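Side-chain contacts in 3-oxoacyl-[acyl-carrier-protein] synthase, mitochondrial (Arabidopsis thaliana, PDB 2IX4), which catalyses the condensation steps of mitochondrial fatty acid synthesis, adding two carbons from malonyl-ACP to acyl chains of 4 to at least 16 carbons: residues 357-361 and 362-366; 368-371 and 372-376; 84-87 and 88-91. All coordinates share one frame; numbering follows the deposited sequence.

In the fold
Followed from the N terminus, the chain enters contact 3 first, where the loop after helix 76-79 runs into helix 87-102, beside helix 157-166 and strand 200-207. Contact 1 comes much later and joins the active-site loop after helix 354-357 to helix 364-378; contact 2 continues along that helix, against strands 3-12 and 422-429. Each pairs adjoining segments, so each closes a turn or a stretch of helix; they follow in series, without nesting or crossing. Contacts 1 and 2 touch where Thr357 CG2 lies 3.9 Å from Phe371 CE1. Contact 3 stands apart, its centre about 25 Å from that of contact 2, across the chain's centre.

Contact 1: 357-361 and 362-366; sequences TGHLL and GAAGA
The turn that leads from the active-site loop into helix 364-378 brings the side chain of Leu360 and the carbonyls of Leu360 and Leu361 against Ala363 and Ala364, an arrangement consistent with a well-ordered loop around the predicted catalytic His359. Ala363 N donates to Leu360 O at 3.0 Å, and Ala364 N to Leu361 O at 3.1 Å. The first bond closes a type II' beta turn over residues 360-363, and the second an overlapping type I turn over residues 361-364. Both donors stand well above the carbonyl planes, the second 68° out of its plane. Leu361, with positive phi, makes the reversal, and its CB turns away from residues 362-366. The methyl of Ala364 comes within 3.3 Å of Leu361 O, while Leu360 CB lies 4.0 Å from Ala363 CB on the apolar side of the turn.

In condensing enzymes of the KAS I/II class a cysteine and two histidines form the active site, and Cys179, His320 and His359 are the predicted trio here. The His359 ring is held on more than one side. Leu361 CD2 sits over the centre of one face, 3.9 Å above the plane, whereas Ala364 CB approaches the edge, close to the plane and 3.9 Å from ND1. With CG anti to the backbone N (chi1 -163°), the imidazole swings toward this alanine. From outside the turn, Phe246 meets the ring edge-to-face, and the His320 ring stands at about 80° to it.

The same turn lines the acyl pocket, since Leu361 and Gly362 touch the bound hexanoic acid, and Gly362 N is hydrogen-bonded to Glu207 OE1. A water links Leu361 O and Gly365 N, lying 2.9 Å from the former and accepting from the latter at 2.8 Å.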
ATOM      1  N   THR A 357      12.534  20.697  -3.263  1.00 21.76           N
ATOM      2  CA  THR A 357      11.166  20.185  -3.347  1.00 21.73           C
ATOM      3  C   THR A 357      10.509  20.010  -1.982  1.00 21.83           C
ATOM      4  O   THR A 357       9.286  19.936  -1.887  1.00 21.83           O
ATOM      5  CB  THR A 357      11.117  18.811  -4.049  1.00 21.74           C
ATOM      6  OG1 THR A 357      11.913  17.870  -3.315  1.00 21.75           O
ATOM      7  CG2 THR A 357      11.614  18.906  -5.485  1.00 21.67           C
ATOM      8  N   GLY A 358      11.322  19.933  -0.931  1.00 21.92           N
ATOM      9  CA  GLY A 358      10.840  19.469   0.364  1.00 21.86           C
ATOM     10  C   GLY A 358      10.684  17.955   0.334  1.00 22.10           C
ATOM     11  O   GLY A 358      11.034  17.300  -0.659  1.00 21.96           O
ATOM     12  N   HIS A 359      10.158  17.394   1.418  1.00 22.13           N
ATOM     13  CA  HIS A 359       9.899  15.960   1.488  1.00 22.40           C
ATOM     14  C   HIS A 359       8.503  15.644   0.948  1.00 22.61           C
ATOM     15  O   HIS A 359       7.496  15.889   1.623  1.00 22.71           O
ATOM     16  CB  HIS A 359      10.042  15.461   2.930  1.00 22.28           C
ATOM     17  CG  HIS A 359      10.188  13.975   3.047  1.00 22.20           C
ATOM     18  ND1 HIS A 359       9.814  13.105   2.046  1.00 22.19           N
ATOM     19  CD2 HIS A 359      10.640  13.205   4.064  1.00 21.94           C
ATOM     20  CE1 HIS A 359      10.052  11.864   2.430  1.00 22.38           C
ATOM     21  NE2 HIS A 359      10.552  11.897   3.652  1.00 21.86           N
ATOM     22  N   LEU A 360       8.446  15.098  -0.267  1.00 22.94           N
ATOM     23  CA  LEU A 360       7.164  14.791  -0.915  1.00 23.16           C
ATOM     24  C   LEU A 360       6.528  13.494  -0.410  1.00 23.28           C
ATOM     25  O   LEU A 360       5.532  13.026  -0.969  1.00 23.24           O
ATOM     26  CB  LEU A 360       7.293  14.766  -2.445  1.00 23.36           C
ATOM     27  CG  LEU A 360       7.718  16.016  -3.228  1.00 24.17           C
ATOM     28  CD1 LEU A 360       7.131  15.962  -4.631  1.00 24.45           C
ATOM     29  CD2 LEU A 360       7.317  17.316  -2.555  1.00 24.23           C
ATOM     30  N   LEU A 361       7.117  12.923   0.641  1.00 23.31           N
ATOM     31  CA  LEU A 361       6.574  11.765   1.352  1.00 23.38           C
ATOM     32  C   LEU A 361       6.347  10.561   0.426  1.00 23.57           C
ATOM     33  O   LEU A 361       7.309  10.001  -0.095  1.00 23.82           O
ATOM     34  CB  LEU A 361       5.313  12.155   2.152  1.00 23.33           C
ATOM     35  CG  LEU A 361       5.437  13.288   3.194  1.00 23.17           C
ATOM     36  CD1 LEU A 361       4.091  13.587   3.849  1.00 22.99           C
ATOM     37  CD2 LEU A 361       6.482  12.985   4.264  1.00 23.50           C
ATOM     38  N   GLY A 362       5.091  10.172   0.215  1.00 23.68           N
ATOM     39  CA  GLY A 362       4.757   9.057  -0.682  1.00 23.91           C
ATOM     40  C   GLY A 362       5.146   9.272  -2.133  1.00 23.93           C
ATOM     41  O   GLY A 362       5.310   8.309  -2.887  1.00 24.33           O
ATOM     42  N   ALA A 363       5.291  10.535  -2.532  1.00 23.70           N
ATOM     43  CA  ALA A 363       5.677  10.875  -3.898  1.00 23.45           C
ATOM     44  C   ALA A 363       7.184  11.076  -4.069  1.00 23.23           C
ATOM     45  O   ALA A 363       7.677  11.147  -5.196  1.00 23.31           O
ATOM     46  CB  ALA A 363       4.920  12.110  -4.368  1.00 23.71           C
ATOM     47  N   ALA A 364       7.907  11.161  -2.953  1.00 22.91           N
ATOM     48  CA  ALA A 364       9.342  11.459  -2.954  1.00 22.64           C
ATOM     49  C   ALA A 364      10.157  10.504  -3.823  1.00 22.51           C
ATOM     50  O   ALA A 364      10.965  10.943  -4.644  1.00 22.42           O
ATOM     51  CB  ALA A 364       9.883  11.474  -1.529  1.00 22.55           C
ATOM     52  N   GLY A 365       9.932   9.202  -3.645  1.00 22.21           N
ATOM     53  CA  GLY A 365      10.675   8.175  -4.369  1.00 21.74           C
ATOM     54  C   GLY A 365      10.445   8.210  -5.869  1.00 21.59           C
ATOM     55  O   GLY A 365      11.334   7.860  -6.643  1.00 21.42           O
ATOM     56  N   ALA A 366       9.252   8.640  -6.273  1.00 21.35           N
ATOM     57  CA  ALA A 366       8.880   8.694  -7.685  1.00 21.48           C
ATOM     58  C   ALA A 366       9.431   9.940  -8.359  1.00 21.52           C
ATOM     59  O   ALA A 366       9.969   9.872  -9.466  1.00 21.75           O
ATOM     60  CB  ALA A 366       7.377   8.637  -7.836  1.00 21.56           C
TER
HETATM   61  O   HOH W   1       8.281   7.868  -1.744  1.00 14.43           O

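Contact 2: 368-371 and 372-376; sequences EAIF and SILAI. With K (potassium ion), chain D.
Ser372 and Glu368 supply the distinctive polar contact of this helical turn. Ser372 OG donates to Glu368 O at 2.9 Å, and Ser372 N reaches the same oxygen at 3.0 Å from the opposite face of the carbonyl plane, so two bonds grip one acceptor. The hydroxyl gets there because OG lies beside its own backbone N (chi1 -59°), leaning back along the helix. Such a bond is a common way for a serine to satisfy its hydroxyl inside a buried helix. The regular i to i+4 ladder continues with Ile373 N to Ala369 O, Leu374 N to Ile370 O and Ala375 N to Phe371 O. Ile373 CG1 also packs closely on the carbonyl of Ala369, 3.2 Å from its O.

Apolar contact is lighter. Ile370 and Leu374 lie side by side and point the same way, CG2 of the first meeting CD1 of the second at 3.8 Å; both also pack on strand 3-12, while Ile373 reaches Phe428 of strand 422-429.

The metal contact belongs to Glu368 alone among these residues. Its extended chain brings OE1 to the potassium ion at 2.7 Å, and OE2 forms a salt bridge with Lys354. Asn318 OD1, Ala319 O, Ser414 OG and Asn415 O join OE1 around the ion, making this helix face one wall of a potassium site close to the predicted catalytic His320 and His359 of this thiolase-fold ketoacyl synthase.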
ATOM      1  N   GLU A 368      11.988  11.688  -7.315  1.00 21.11           N
ATOM      2  CA  GLU A 368      13.442  11.623  -7.299  1.00 21.02           C
ATOM      3  C   GLU A 368      14.006  10.570  -8.260  1.00 20.95           C
ATOM      4  O   GLU A 368      15.148  10.688  -8.713  1.00 21.25           O
ATOM      5  CB  GLU A 368      13.935  11.448  -5.864  1.00 21.18           C
ATOM      6  CG  GLU A 368      13.691  12.705  -5.029  1.00 21.31           C
ATOM      7  CD  GLU A 368      13.647  12.465  -3.530  1.00 22.43           C
ATOM      8  OE1 GLU A 368      14.138  11.413  -3.052  1.00 21.21           O
ATOM      9  OE2 GLU A 368      13.126  13.352  -2.821  1.00 23.63           O
ATOM     10  N   ALA A 369      13.197   9.563  -8.594  1.00 20.54           N
ATOM     11  CA  ALA A 369      13.543   8.624  -9.658  1.00 20.08           C
ATOM     12  C   ALA A 369      13.520   9.340 -11.006  1.00 19.94           C
ATOM     13  O   ALA A 369      14.374   9.103 -11.857  1.00 20.20           O
ATOM     14  CB  ALA A 369      12.593   7.429  -9.660  1.00 19.83           C
ATOM     15  N   ILE A 370      12.538  10.219 -11.189  1.00 19.51           N
ATOM     16  CA  ILE A 370      12.455  11.058 -12.384  1.00 19.14           C
ATOM     17  C   ILE A 370      13.684  11.965 -12.505  1.00 19.06           C
ATOM     18  O   ILE A 370      14.265  12.084 -13.586  1.00 18.74           O
ATOM     19  CB  ILE A 370      11.127  11.864 -12.422  1.00 19.19           C
ATOM     20  CG1 ILE A 370       9.947  10.902 -12.618  1.00 19.21           C
ATOM     21  CG2 ILE A 370      11.151  12.927 -13.526  1.00 18.75           C
ATOM     22  CD1 ILE A 370       8.559  11.512 -12.395  1.00 18.51           C
ATOM     23  N   PHE A 371      14.094  12.574 -11.390  1.00 18.93           N
ATOM     24  CA  PHE A 371      15.309  13.393 -11.360  1.00 18.99           C
ATOM     25  C   PHE A 371      16.541  12.583 -11.774  1.00 19.07           C
ATOM     26  O   PHE A 371      17.398  13.083 -12.508  1.00 19.23           O
ATOM     27  CB  PHE A 371      15.539  14.023  -9.975  1.00 18.92           C
ATOM     28  CG  PHE A 371      14.527  15.078  -9.591  1.00 18.83           C
ATOM     29  CD1 PHE A 371      14.366  15.438  -8.254  1.00 19.46           C
ATOM     30  CD2 PHE A 371      13.739  15.713 -10.554  1.00 19.04           C
ATOM     31  CE1 PHE A 371      13.437  16.408  -7.877  1.00 18.93           C
ATOM     32  CE2 PHE A 371      12.809  16.681 -10.186  1.00 19.54           C
ATOM     33  CZ  PHE A 371      12.656  17.030  -8.844  1.00 18.91           C
ATOM     34  N   SER A 372      16.615  11.339 -11.302  1.00 19.13           N
ATOM     35  CA  SER A 372      17.708  10.424 -11.638  1.00 19.26           C
ATOM     36  C   SER A 372      17.707  10.030 -13.121  1.00 19.30           C
ATOM     37  O   SER A 372      18.764   9.979 -13.753  1.00 19.22           O
ATOM     38  CB  SER A 372      17.650   9.178 -10.750  1.00 19.20           C
ATOM     39  OG  SER A 372      17.734   9.535  -9.379  1.00 19.41           O
ATOM     40  N   ILE A 373      16.521   9.761 -13.661  1.00 19.59           N
ATOM     41  CA  ILE A 373      16.352   9.468 -15.093  1.00 19.84           C
ATOM     42  C   ILE A 373      16.743  10.682 -15.935  1.00 20.10           C
ATOM     43  O   ILE A 373      17.385  10.540 -16.982  1.00 20.54           O
ATOM     44  CB  ILE A 373      14.893   9.035 -15.419  1.00 19.85           C
ATOM     45  CG1 ILE A 373      14.557   7.708 -14.727  1.00 19.67           C
ATOM     46  CG2 ILE A 373      14.673   8.909 -16.932  1.00 19.64           C
ATOM     47  CD1 ILE A 373      13.065   7.504 -14.456  1.00 19.85           C
ATOM     48  N   LEU A 374      16.358  11.871 -15.472  1.00 20.21           N
ATOM     49  CA  LEU A 374      16.676  13.121 -16.175  1.00 20.18           C
ATOM     50  C   LEU A 374      18.165  13.468 -16.121  1.00 20.00           C
ATOM     51  O   LEU A 374      18.699  14.064 -17.055  1.00 19.85           O
ATOM     52  CB  LEU A 374      15.827  14.282 -15.646  1.00 20.19           C
ATOM     53  CG  LEU A 374      14.348  14.287 -16.059  1.00 20.57           C
ATOM     54  CD1 LEU A 374      13.562  15.325 -15.262  1.00 20.76           C
ATOM     55  CD2 LEU A 374      14.190  14.518 -17.559  1.00 20.42           C
ATOM     56  N   ALA A 375      18.819  13.093 -15.022  1.00 19.95           N
ATOM     57  CA  ALA A 375      20.270  13.240 -14.888  1.00 19.72           C
ATOM     58  C   ALA A 375      20.997  12.463 -15.984  1.00 19.56           C
ATOM     59  O   ALA A 375      21.924  12.981 -16.614  1.00 19.42           O
ATOM     60  CB  ALA A 375      20.731  12.784 -13.503  1.00 19.70           C
ATOM     61  N   ILE A 376      20.569  11.219 -16.200  1.00 19.48           N
ATOM     62  CA  ILE A 376      21.069  10.389 -17.293  1.00 19.68           C
ATOM     63  C   ILE A 376      20.750  11.033 -18.645  1.00 19.79           C
ATOM     64  O   ILE A 376      21.630  11.180 -19.492  1.00 19.93           O
ATOM     65  CB  ILE A 376      20.481   8.952 -17.231  1.00 19.55           C
ATOM     66  CG1 ILE A 376      20.985   8.220 -15.978  1.00 19.37           C
ATOM     67  CG2 ILE A 376      20.832   8.163 -18.494  1.00 19.83           C
ATOM     68  CD1 ILE A 376      20.223   6.954 -15.644  1.00 18.47           C
TER
HETATM   69  K     K D1463      16.222   9.737  -3.550  1.00 18.18           K

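Contact 3: 84-87 and 88-91; sequences AVAN and FIGY
Tyr91 lays one face of its ring over Asn87 O, which sits 3.4 Å above the plane and is offset toward the rim. That oxygen also accepts from Tyr91 N at 3.0 Å, the donor lying nearly along the C=O axis, so a single carbonyl meets both the backbone and the ring of the residue one turn on. The Asn87 amide and the ring cross obliquely, their planes 71° apart. Ala86, at the N-cap position, brings no side-chain cap; its O opens the i to i+4 series by taking Gly90 N in the carbonyl plane at 3.2 Å and, weakly, also accepts from Ile89 N.

On the apolar side, Val85 CG1 touches Ile89 CG2 at 3.9 Å and Gly90 N at 3.6 Å. Ala86 CB meets the Phe88 ring obliquely, 3.7 Å from CE2. Phe88 CG stands between its backbone N and carbonyl carbon (chi1 78°), which turns the ring back toward this alanine, and Ile89 CG1 sits over the rim of one ring face. Ala86 N is buried without a partner, with Ile89 CD1 3.8 Å away.

The second shell fixes the tyrosine: its OH is hydrogen-bonded to Glu250 OE1 and Tyr67 OH, and Phe74 packs on the ring edge-to-face. A leucine in its place would probably leave Glu250 and Tyr67 OH without the hydroxyl between them and open a gap beside Phe74.

Helix 87-102 thus starts against helix 157-166, where Val85 and Ile89 pack on His161. Phe88 O is hydrogen-bonded to Thr206 OG1 of strand 200-207, and Ala84 touches Ile286 of the second subunit.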
ATOM      1  N   ALA A  84     -15.377  12.422  -5.772  1.00 29.86           N
ATOM      2  CA  ALA A  84     -14.615  11.279  -5.262  1.00 29.68           C
ATOM      3  C   ALA A  84     -13.102  11.481  -5.360  1.00 29.51           C
ATOM      4  O   ALA A  84     -12.327  10.609  -4.955  1.00 29.63           O
ATOM      5  CB  ALA A  84     -15.032  10.002  -5.987  1.00 29.79           C
ATOM      6  N   VAL A  85     -12.685  12.631  -5.888  1.00 29.13           N
ATOM      7  CA  VAL A  85     -11.268  12.902  -6.126  1.00 28.85           C
ATOM      8  C   VAL A  85     -10.657  13.790  -5.034  1.00 28.40           C
ATOM      9  O   VAL A  85     -10.887  15.003  -4.994  1.00 28.49           O
ATOM     10  CB  VAL A  85     -11.019  13.511  -7.542  1.00 28.93           C
ATOM     11  CG1 VAL A  85      -9.536  13.794  -7.765  1.00 29.26           C
ATOM     12  CG2 VAL A  85     -11.528  12.572  -8.632  1.00 29.33           C
ATOM     13  N   ALA A  86      -9.887  13.168  -4.145  1.00 27.67           N
ATOM     14  CA  ALA A  86      -9.057  13.903  -3.197  1.00 26.94           C
ATOM     15  C   ALA A  86      -7.824  14.433  -3.928  1.00 26.53           C
ATOM     16  O   ALA A  86      -7.510  13.984  -5.037  1.00 26.10           O
ATOM     17  CB  ALA A  86      -8.654  13.016  -2.032  1.00 27.00           C
ATOM     18  N   ASN A  87      -7.126  15.380  -3.306  1.00 26.02           N
ATOM     19  CA  ASN A  87      -6.000  16.052  -3.950  1.00 25.64           C
ATOM     20  C   ASN A  87      -4.889  15.120  -4.429  1.00 25.05           C
ATOM     21  O   ASN A  87      -4.365  15.305  -5.528  1.00 24.98           O
ATOM     22  CB  ASN A  87      -5.450  17.171  -3.063  1.00 25.92           C
ATOM     23  CG  ASN A  87      -6.390  18.364  -2.982  1.00 26.85           C
ATOM     24  OD1 ASN A  87      -7.612  18.210  -2.990  1.00 29.29           O
ATOM     25  ND2 ASN A  87      -5.823  19.558  -2.904  1.00 28.65           N
ATOM     26  N   PHE A  88      -4.555  14.109  -3.626  1.00 24.32           N
ATOM     27  CA  PHE A  88      -3.533  13.136  -4.022  1.00 23.75           C
ATOM     28  C   PHE A  88      -3.914  12.378  -5.298  1.00 23.38           C
ATOM     29  O   PHE A  88      -3.050  12.060  -6.116  1.00 23.45           O
ATOM     30  CB  PHE A  88      -3.166  12.189  -2.865  1.00 23.68           C
ATOM     31  CG  PHE A  88      -4.167  11.091  -2.607  1.00 23.43           C
ATOM     32  CD1 PHE A  88      -3.941   9.804  -3.085  1.00 23.03           C
ATOM     33  CD2 PHE A  88      -5.316  11.331  -1.856  1.00 23.46           C
ATOM     34  CE1 PHE A  88      -4.848   8.778  -2.838  1.00 23.21           C
ATOM     35  CE2 PHE A  88      -6.232  10.307  -1.601  1.00 23.32           C
ATOM     36  CZ  PHE A  88      -5.997   9.031  -2.092  1.00 23.19           C
ATOM     37  N   ILE A  89      -5.208  12.127  -5.479  1.00 22.83           N
ATOM     38  CA  ILE A  89      -5.704  11.469  -6.690  1.00 22.19           C
ATOM     39  C   ILE A  89      -5.551  12.375  -7.923  1.00 22.02           C
ATOM     40  O   ILE A  89      -5.117  11.920  -8.985  1.00 21.96           O
ATOM     41  CB  ILE A  89      -7.168  10.976  -6.531  1.00 22.18           C
ATOM     42  CG1 ILE A  89      -7.263   9.931  -5.414  1.00 22.31           C
ATOM     43  CG2 ILE A  89      -7.700  10.398  -7.852  1.00 21.69           C
ATOM     44  CD1 ILE A  89      -8.680   9.656  -4.918  1.00 22.17           C
ATOM     45  N   GLY A  90      -5.896  13.652  -7.768  1.00 21.53           N
ATOM     46  CA  GLY A  90      -5.778  14.632  -8.851  1.00 21.22           C
ATOM     47  C   GLY A  90      -4.349  14.869  -9.312  1.00 21.06           C
ATOM     48  O   GLY A  90      -4.097  15.030 -10.511  1.00 20.93           O
ATOM     49  N   TYR A  91      -3.416  14.894  -8.360  1.00 20.81           N
ATOM     50  CA  TYR A  91      -1.991  15.045  -8.670  1.00 20.63           C
ATOM     51  C   TYR A  91      -1.488  13.890  -9.534  1.00 20.53           C
ATOM     52  O   TYR A  91      -0.787  14.108 -10.525  1.00 20.64           O
ATOM     53  CB  TYR A  91      -1.145  15.129  -7.391  1.00 20.72           C
ATOM     54  CG  TYR A  91      -1.339  16.373  -6.547  1.00 20.57           C
ATOM     55  CD1 TYR A  91      -0.899  16.400  -5.226  1.00 20.92           C
ATOM     56  CD2 TYR A  91      -1.963  17.515  -7.057  1.00 21.04           C
ATOM     57  CE1 TYR A  91      -1.063  17.524  -4.439  1.00 21.29           C
ATOM     58  CE2 TYR A  91      -2.140  18.649  -6.270  1.00 20.97           C
ATOM     59  CZ  TYR A  91      -1.686  18.643  -4.961  1.00 21.48           C
ATOM     60  OH  TYR A  91      -1.849  19.750  -4.165  1.00 21.71           O
TER